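Local coordinates for adenine phosphoribosyltransferase, putative (Trypanosoma brucei brucei, PDB 5VN4), which probably catalyses the purine-salvage reaction that joins adenine to 5-phospho-alpha-D-ribose 1-diphosphate, giving AMP and diphosphate, at residues L27-E32 against L211-V216. Numbering follows the deposited sequence.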
# COMPACT_ATOMS: atom_id res chain seq x y z
N LEU A 27 4.63 21.75 8.24
CA LEU A 27 4.07 20.49 7.78
C LEU A 27 2.92 20.04 8.68
O LEU A 27 1.92 19.51 8.19
CB LEU A 27 5.16 19.42 7.68
CG LEU A 27 4.71 18.04 7.21
CD1 LEU A 27 3.96 18.11 5.88
CD2 LEU A 27 5.89 17.07 7.11
N ARG A 28 3.04 20.27 9.99
CA ARG A 28 1.91 20.01 10.88
C ARG A 28 0.69 20.84 10.49
O ARG A 28 -0.43 20.33 10.46
CB ARG A 28 2.28 20.26 12.34
CG ARG A 28 1.09 20.07 13.28
CD ARG A 28 1.46 20.29 14.73
NE ARG A 28 2.32 19.24 15.28
CZ ARG A 28 1.89 18.08 15.78
NH1 ARG A 28 0.59 17.77 15.75
NH2 ARG A 28 2.75 17.21 16.28
N LYS A 29 0.89 22.12 10.18
CA LYS A 29 -0.23 22.97 9.80
C LYS A 29 -0.92 22.44 8.54
O LYS A 29 -2.15 22.52 8.42
CB LYS A 29 0.24 24.41 9.61
CG LYS A 29 0.87 25.03 10.85
CD LYS A 29 -0.14 25.27 11.97
CE LYS A 29 0.53 26.00 13.14
NZ LYS A 29 -0.39 26.31 14.27
N LYS A 30 -0.15 21.91 7.59
CA LYS A 30 -0.76 21.30 6.41
C LYS A 30 -1.60 20.08 6.77
O LYS A 30 -2.72 19.91 6.26
CB LYS A 30 0.31 20.94 5.38
CG LYS A 30 0.98 22.14 4.73
CD LYS A 30 2.00 21.73 3.69
CE LYS A 30 2.56 22.95 2.98
NZ LYS A 30 3.23 23.87 3.93
N PHE A 31 -1.08 19.21 7.64
CA PHE A 31 -1.86 18.07 8.12
C PHE A 31 -3.15 18.53 8.79
O PHE A 31 -4.20 17.89 8.64
CB PHE A 31 -1.06 17.26 9.14
CG PHE A 31 -0.21 16.15 8.55
CD1 PHE A 31 -0.78 14.93 8.20
CD2 PHE A 31 1.16 16.31 8.39
CE1 PHE A 31 0.01 13.89 7.69
CE2 PHE A 31 1.94 15.28 7.89
CZ PHE A 31 1.36 14.07 7.54
N GLU A 32 -3.08 19.62 9.56
CA GLU A 32 -4.26 20.07 10.31
C GLU A 32 -5.40 20.46 9.38
O GLU A 32 -6.57 20.40 9.78
CB GLU A 32 -3.89 21.25 11.21
CG GLU A 32 -3.10 20.82 12.44
CD GLU A 32 -2.57 21.98 13.25
OE1 GLU A 32 -2.78 23.15 12.85
OE2 GLU A 32 -1.93 21.73 14.31
N LEU A 211 4.65 11.95 12.53
CA LEU A 211 4.68 13.36 12.12
C LEU A 211 3.67 14.20 12.89
O LEU A 211 4.01 15.27 13.40
CB LEU A 211 4.49 13.49 10.61
CG LEU A 211 5.61 12.86 9.79
CD1 LEU A 211 5.43 13.20 8.30
CD2 LEU A 211 6.99 13.29 10.29
N VAL A 212 2.41 13.76 12.95
CA VAL A 212 1.45 14.47 13.78
C VAL A 212 0.92 13.55 14.88
O VAL A 212 1.36 12.40 15.01
CB VAL A 212 0.35 15.20 12.98
CG1 VAL A 212 0.98 16.28 12.10
CG2 VAL A 212 -0.47 14.24 12.14
N ASP A 213 0.02 14.08 15.71
CA ASP A 213 -0.42 13.41 16.92
C ASP A 213 -1.91 13.66 17.09
O ASP A 213 -2.58 14.22 16.21
CB ASP A 213 0.42 13.84 18.13
CG ASP A 213 0.27 15.32 18.45
OD1 ASP A 213 -0.58 15.99 17.82
OD2 ASP A 213 0.99 15.80 19.35
N GLU A 214 -2.43 13.27 18.26
CA GLU A 214 -3.86 13.37 18.52
C GLU A 214 -4.40 14.80 18.46
O GLU A 214 -5.61 14.99 18.32
CB GLU A 214 -4.21 12.73 19.87
CG GLU A 214 -3.46 13.31 21.07
CD GLU A 214 -2.19 12.55 21.41
OE1 GLU A 214 -1.46 12.18 20.47
OE2 GLU A 214 -1.91 12.31 22.61
N THR A 215 -3.54 15.82 18.57
CA THR A 215 -4.05 17.19 18.49
C THR A 215 -4.56 17.53 17.10
O THR A 215 -5.29 18.51 16.95
CB THR A 215 -2.99 18.21 18.92
OG1 THR A 215 -1.94 18.27 17.95
CG2 THR A 215 -2.41 17.87 20.28
N VAL A 216 -4.19 16.74 16.08
CA VAL A 216 -4.72 16.97 14.74
C VAL A 216 -6.19 16.58 14.64
O VAL A 216 -6.89 17.04 13.73
CB VAL A 216 -3.86 16.24 13.68
CG1 VAL A 216 -4.28 14.78 13.53
CG2 VAL A 216 -3.90 16.96 12.35
O HOH W 1 -1.85 19.02 15.06
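Three donors converge on D213 OD1. R28 NH1 reaches D213 OD1 across the contact at 3.0 Å in a salt bridge, arriving from above the carboxylate plane, with the guanidinium and carboxylate planes 53° apart. T215 OG1 takes the syn lone pair of D213 OD1 at 2.7 Å, and T215 N closes an Asx turn on the same oxygen where the 3-10 turn 214-216 begins. The R28 side chain runs off the helix with CG anti to the backbone nitrogen (chi1 176°) and bends at chi3, which carries the guanidinium past V212 to the aspartate. R28 NE and NH2 are hydrogen-bonded to the carbonyl oxygens of S22 and L21, respectively, fixing the group's rotation. In the guanidinium plane a water accepts from R28 NH1 at 2.8 Å and donates to both E32 OE2 and T215 OG1, tying the glutamate to the turn.

Beside this polar cluster, V212 wedges between R28 and F31: its CG1 lies over a guanidinium face and 3.7 Å from F31 CD2, while CG2 sits above the phenyl face. L211 CD1 meets F31 CE2 and L27 CD2, each at 4.1 Å, and V216 CG2 packs on E32 CA at 3.7 Å.

Helix 26-34 thus covers the end of strand 208-213, in the sheet of this type I phosphoribosyltransferase, and the side chain of V216 lies about 9 Å from the bound adenine. Three donors on one oxygen would probably stabilise the negative charge of this buried aspartate next to the buried arginine.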